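Side-chain contacts in KLLA0C04147p (Kluyveromyces lactis, PDB 5H2A), which probably binds and transfers sterols as a full-length OSBP-family protein, of which this chain is the ankyrin-repeat domain: residues 95-98 / 99-102; 124-127 / 128-132. All coordinates share one frame; numbering follows the deposited sequence.

Contact 1 of 2, residues 95-98 / 99-102; sequences GNTP and LHLA
Thr97 and His100 grip each other through side chain and backbone at once, forming a capping box at the start of helix 98-104. Thr97 is the N-cap: its OG1 accepts from His100 N at 3.2 Å, with an N-H...O angle of 166°. In return Thr97 N donates to His100 ND1 at 3.0 Å, an almost straight bond that reaches the nitrogen from 33° out of the ring plane. A third link, 2.8 Å between Thr97 OG1 and His100 ND1, closes the group and leaves the imidazole little freedom to rotate. With chi1 at 64°, Thr97 OG1 stands between its own backbone N and carbonyl carbon, within reach of both His100 N and His100 ND1.

The sequence Thr-Pro-Leu-His is the hallmark TPLH motif of ankyrin repeats, here starting the first helix of the predicted repeat. The regular helical ladder begins at the cap residue itself, with Leu101 N bound to Thr97 O at 3.2 Å, and continues with Ala102 N bound to Pro98 O at 2.9 Å.

Asn96 crosses His100 at about a right angle, its OD1 3.4 Å from His100 CB. Its CB also packs 3.9 Å from Leu101 CD2. The Asn96 OD1 atom is itself held by Asn126 ND2, while His100 NE2 bonds to Leu130 O; both side chains therefore reach the loop that follows helix 108-115. Behind them, Gln91 NE2 bonds to Gly95 O, and Asn96 N to Asp92 OD1.

Pro98 and Leu101 pack against helix 54-61 of the preceding part of the stack, whereas Leu99 and Ala102 press on helix 108-115, which follows in the chain.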
ATOM      1  N   GLY A  95       3.052 -16.355   0.791  1.00 18.47           N
ATOM      2  CA  GLY A  95       2.747 -15.024   0.300  1.00 19.40           C
ATOM      3  C   GLY A  95       1.367 -14.506   0.662  1.00 18.38           C
ATOM      4  O   GLY A  95       0.991 -13.416   0.205  1.00 19.16           O
ATOM      5  N   ASN A  96       0.609 -15.234   1.477  1.00 17.70           N
ATOM      6  CA  ASN A  96      -0.745 -14.827   1.818  1.00 17.94           C
ATOM      7  C   ASN A  96      -0.771 -13.843   2.975  1.00 17.12           C
ATOM      8  O   ASN A  96      -0.049 -14.001   3.969  1.00 18.97           O
ATOM      9  CB  ASN A  96      -1.581 -16.062   2.152  1.00 17.72           C
ATOM     10  CG  ASN A  96      -1.979 -16.828   0.903  1.00 17.95           C
ATOM     11  OD1 ASN A  96      -2.303 -16.223  -0.112  1.00 18.66           O
ATOM     12  ND2 ASN A  96      -1.936 -18.159   0.967  1.00 17.26           N
ATOM     13  N   THR A  97      -1.603 -12.818   2.832  1.00 17.80           N
ATOM     14  CA  THR A  97      -1.959 -11.900   3.905  1.00 14.78           C
ATOM     15  C   THR A  97      -3.164 -12.448   4.651  1.00 14.84           C
ATOM     16  O   THR A  97      -3.836 -13.386   4.180  1.00 14.18           O
ATOM     17  CB  THR A  97      -2.301 -10.525   3.323  1.00 14.89           C
ATOM     18  OG1 THR A  97      -3.459 -10.664   2.493  1.00 14.77           O
ATOM     19  CG2 THR A  97      -1.134  -9.961   2.504  1.00 15.63           C
ATOM     20  N   PRO A  98      -3.506 -11.869   5.811  1.00 14.78           N
ATOM     21  CA  PRO A  98      -4.748 -12.306   6.473  1.00 16.73           C
ATOM     22  C   PRO A  98      -5.958 -12.146   5.576  1.00 16.31           C
ATOM     23  O   PRO A  98      -6.883 -12.958   5.643  1.00 15.60           O
ATOM     24  CB  PRO A  98      -4.828 -11.395   7.704  1.00 15.06           C
ATOM     25  CG  PRO A  98      -3.354 -11.084   8.026  1.00 15.17           C
ATOM     26  CD  PRO A  98      -2.734 -10.928   6.644  1.00 15.56           C
ATOM     27  N   LEU A  99      -5.953 -11.124   4.720  1.00 13.03           N
ATOM     28  CA  LEU A  99      -7.087 -10.896   3.823  1.00 16.11           C
ATOM     29  C   LEU A  99      -7.200 -12.003   2.774  1.00 14.41           C
ATOM     30  O   LEU A  99      -8.314 -12.429   2.441  1.00 16.03           O
ATOM     31  CB  LEU A  99      -6.953  -9.517   3.166  1.00 12.55           C
ATOM     32  CG  LEU A  99      -8.124  -9.119   2.260  1.00 14.83           C
ATOM     33  CD1 LEU A  99      -9.421  -9.121   3.057  1.00 14.53           C
ATOM     34  CD2 LEU A  99      -7.856  -7.740   1.646  1.00 16.65           C
ATOM     35  N   HIS A 100      -6.062 -12.473   2.229  1.00 14.08           N
ATOM     36  CA  HIS A 100      -6.079 -13.648   1.354  1.00 16.05           C
ATOM     37  C   HIS A 100      -6.802 -14.816   2.021  1.00 14.63           C
ATOM     38  O   HIS A 100      -7.624 -15.502   1.401  1.00 12.95           O
ATOM     39  CB  HIS A 100      -4.656 -14.109   1.011  1.00 13.32           C
ATOM     40  CG  HIS A 100      -3.968 -13.307  -0.043  1.00 17.36           C
ATOM     41  ND1 HIS A 100      -3.108 -12.277   0.253  1.00 17.28           N
ATOM     42  CD2 HIS A 100      -3.961 -13.432  -1.392  1.00 16.47           C
ATOM     43  CE1 HIS A 100      -2.632 -11.766  -0.870  1.00 18.12           C
ATOM     44  NE2 HIS A 100      -3.119 -12.464  -1.883  1.00 16.69           N
ATOM     45  N   LEU A 101      -6.442 -15.098   3.281  1.00 16.26           N
ATOM     46  CA  LEU A 101      -6.996 -16.263   3.976  1.00 16.73           C
ATOM     47  C   LEU A 101      -8.466 -16.057   4.309  1.00 15.13           C
ATOM     48  O   LEU A 101      -9.260 -16.999   4.233  1.00 15.03           O
ATOM     49  CB  LEU A 101      -6.204 -16.545   5.262  1.00 14.34           C
ATOM     50  CG  LEU A 101      -4.698 -16.801   5.103  1.00 17.81           C
ATOM     51  CD1 LEU A 101      -4.042 -17.215   6.444  1.00 19.64           C
ATOM     52  CD2 LEU A 101      -4.487 -17.878   4.039  1.00 22.84           C
ATOM     53  N   ALA A 102      -8.844 -14.834   4.690  1.00 13.41           N
ATOM     54  CA  ALA A 102     -10.241 -14.564   5.023  1.00 16.21           C
ATOM     55  C   ALA A 102     -11.129 -14.715   3.795  1.00 13.24           C
ATOM     56  O   ALA A 102     -12.224 -15.297   3.872  1.00 17.42           O
ATOM     57  CB  ALA A 102     -10.380 -13.154   5.621  1.00 13.59           C
TER

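Contact 2 of 2, residues 124-127 / 128-132; sequences ILND and AHLQP
Asn126 and Leu130 close a tight hairpin-like loop of the kind that joins successive ankyrin repeats, a type I turn with a G1 beta bulge. The turn bond runs from His129 N to Asn126 O at 2.9 Å, and the bulge bond from Asn126 N to Leu130 O, also at 2.9 Å. The type I turn makes the reversal; His129, with its positive phi (68°), is the first position of the bulge and sets Leu130 to receive Asn126 N.

The amide of Asn126 stands up from one face of the loop, beside the Leu130 side chain and pointing the same way. Its OD1 accepts from Leu130 N at 2.9 Å, the donor lying well above the carbonyl plane, and takes a weak Asx-turn bond from Ala128 N. One amide oxygen thus serves a donor within the turn and another just after it. CG sits between the backbone N and the carbonyl carbon (chi1 64°), bringing OD1 over these donors. ND2 leads away to Asn96 OD1, which satisfies it.

Leu130 O is shared by Asn126 N and the imidazole NE2 of His100, and Leu125 CA offers it a further C-H...O contact. A second such contact, nearly straight, joins Gln131 CA to Ile124 O. The side-chain OE1 of Gln131 takes a bond from Arg149 NH2; separately, its backbone N donates to Glu134 OE2. Nearer the loop, the hydrocarbon part of Gln131 lies against Leu125, with Gln131 CG 3.5 Å from Leu125 CD2.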
ATOM      1  N   ILE A 124      -1.822  -6.915  -2.737  1.00 18.50           N
ATOM      2  CA  ILE A 124      -0.655  -7.779  -2.564  1.00 17.85           C
ATOM      3  C   ILE A 124      -0.875  -9.128  -3.241  1.00 20.19           C
ATOM      4  O   ILE A 124      -1.930  -9.763  -3.088  1.00 18.26           O
ATOM      5  CB  ILE A 124      -0.353  -7.936  -1.065  1.00 15.67           C
ATOM      6  CG1 ILE A 124       0.112  -6.581  -0.510  1.00 16.65           C
ATOM      7  CG2 ILE A 124       0.655  -9.046  -0.839  1.00 18.48           C
ATOM      8  CD1 ILE A 124       0.180  -6.506   0.997  1.00 19.15           C
ATOM      9  N   LEU A 125       0.131  -9.573  -4.006  1.00 17.39           N
ATOM     10  CA  LEU A 125       0.094 -10.874  -4.668  1.00 20.51           C
ATOM     11  C   LEU A 125       0.711 -11.930  -3.760  1.00 21.51           C
ATOM     12  O   LEU A 125       1.785 -11.710  -3.191  1.00 22.63           O
ATOM     13  CB  LEU A 125       0.873 -10.828  -5.989  1.00 21.80           C
ATOM     14  CG  LEU A 125       0.410  -9.766  -6.988  1.00 30.03           C
ATOM     15  CD1 LEU A 125       1.214  -9.868  -8.291  1.00 37.66           C
ATOM     16  CD2 LEU A 125      -1.060  -9.955  -7.254  1.00 25.81           C
ATOM     17  N   ASN A 126       0.055 -13.079  -3.642  1.00 17.45           N
ATOM     18  CA  ASN A 126       0.699 -14.190  -2.948  1.00 22.21           C
ATOM     19  C   ASN A 126       1.683 -14.871  -3.908  1.00 25.66           C
ATOM     20  O   ASN A 126       1.936 -14.396  -5.020  1.00 21.78           O
ATOM     21  CB  ASN A 126      -0.342 -15.146  -2.367  1.00 17.23           C
ATOM     22  CG  ASN A 126      -1.202 -15.824  -3.433  1.00 21.71           C
ATOM     23  OD1 ASN A 126      -0.905 -15.779  -4.642  1.00 21.67           O
ATOM     24  ND2 ASN A 126      -2.282 -16.469  -2.981  1.00 19.27           N
ATOM     25  N   ASP A 127       2.278 -15.988  -3.471  1.00 22.61           N
ATOM     26  CA  ASP A 127       3.270 -16.676  -4.299  1.00 26.10           C
ATOM     27  C   ASP A 127       2.653 -17.306  -5.542  1.00 25.49           C
ATOM     28  O   ASP A 127       3.386 -17.637  -6.480  1.00 29.75           O
ATOM     29  CB  ASP A 127       3.996 -17.752  -3.483  1.00 22.78           C
ATOM     30  CG  ASP A 127       4.851 -17.163  -2.363  1.00 29.39           C
ATOM     31  OD1 ASP A 127       4.991 -15.926  -2.304  1.00 32.99           O
ATOM     32  OD2 ASP A 127       5.387 -17.940  -1.538  1.00 42.62           O
ATOM     33  N   ALA A 128       1.338 -17.495  -5.565  1.00 21.74           N
ATOM     34  CA  ALA A 128       0.622 -17.931  -6.758  1.00 24.13           C
ATOM     35  C   ALA A 128       0.183 -16.756  -7.630  1.00 28.57           C
ATOM     36  O   ALA A 128      -0.586 -16.952  -8.583  1.00 27.28           O
ATOM     37  CB  ALA A 128      -0.589 -18.775  -6.360  1.00 25.06           C
ATOM     38  N   HIS A 129       0.641 -15.547  -7.308  1.00 21.18           N
ATOM     39  CA  HIS A 129       0.390 -14.333  -8.089  1.00 22.55           C
ATOM     40  C   HIS A 129      -1.071 -13.903  -8.039  1.00 22.76           C
ATOM     41  O   HIS A 129      -1.574 -13.296  -8.983  1.00 25.02           O
ATOM     42  CB  HIS A 129       0.846 -14.502  -9.545  1.00 29.46           C
ATOM     43  CG  HIS A 129       2.259 -14.979  -9.674  1.00 42.91           C
ATOM     44  ND1 HIS A 129       3.342 -14.181  -9.373  1.00 48.16           N
ATOM     45  CD2 HIS A 129       2.766 -16.175 -10.060  1.00 51.08           C
ATOM     46  CE1 HIS A 129       4.457 -14.864  -9.567  1.00 46.44           C
ATOM     47  NE2 HIS A 129       4.137 -16.075  -9.987  1.00 52.06           N
ATOM     48  N   LEU A 130      -1.763 -14.198  -6.944  1.00 22.65           N
ATOM     49  CA  LEU A 130      -3.175 -13.859  -6.794  1.00 21.61           C
ATOM     50  C   LEU A 130      -3.342 -12.752  -5.762  1.00 21.95           C
ATOM     51  O   LEU A 130      -2.662 -12.753  -4.729  1.00 18.41           O
ATOM     52  CB  LEU A 130      -3.979 -15.074  -6.355  1.00 16.70           C
ATOM     53  CG  LEU A 130      -3.933 -16.277  -7.296  1.00 19.17           C
ATOM     54  CD1 LEU A 130      -4.790 -17.386  -6.733  1.00 22.03           C
ATOM     55  CD2 LEU A 130      -4.400 -15.882  -8.698  1.00 23.19           C
ATOM     56  N   GLN A 131      -4.258 -11.826  -6.041  1.00 17.68           N
ATOM     57  CA  GLN A 131      -4.685 -10.830  -5.065  1.00 17.41           C
ATOM     58  C   GLN A 131      -5.706 -11.462  -4.135  1.00 19.27           C
ATOM     59  O   GLN A 131      -6.269 -12.513  -4.452  1.00 17.10           O
ATOM     60  CB  GLN A 131      -5.300  -9.621  -5.771  1.00 17.48           C
ATOM     61  CG  GLN A 131      -4.282  -8.787  -6.556  1.00 19.61           C
ATOM     62  CD  GLN A 131      -4.950  -7.677  -7.356  1.00 32.55           C
ATOM     63  OE1 GLN A 131      -5.821  -6.987  -6.857  1.00 30.91           O
ATOM     64  NE2 GLN A 131      -4.571  -7.542  -8.620  1.00 42.44           N
ATOM     65  N   PRO A 132      -5.964 -10.857  -2.969  1.00 16.87           N
ATOM     66  CA  PRO A 132      -6.912 -11.494  -2.039  1.00 16.41           C
ATOM     67  C   PRO A 132      -8.285 -11.759  -2.644  1.00 17.57           C
ATOM     68  O   PRO A 132      -8.853 -12.832  -2.409  1.00 16.93           O
ATOM     69  CB  PRO A 132      -6.975 -10.496  -0.870  1.00 14.94           C
ATOM     70  CG  PRO A 132      -5.601  -9.907  -0.837  1.00 18.37           C
ATOM     71  CD  PRO A 132      -5.254  -9.731  -2.333  1.00 17.21           C
TER

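In the fold
Contacts 1 and 2 are neighbours in series along the chain, their centres about 9 Å apart, and they meet through one bond between side chains and several approaches of a side chain to a backbone carbonyl. Asn96 OD1 lies 2.9 Å from Asn126 ND2, and His100 NE2 lies 2.9 Å from Leu130 O; these are the two hydrogen bonds of the junction. Packing adds to them: His100 CE1 sits 3.1 Å from Ile124 O, and Gly95 O touches Asn126 CB at 3.4 Å. Together they tie the capped start of helix 98-104 to the loop after helix 108-115, a structural junction within this ankyrin domain.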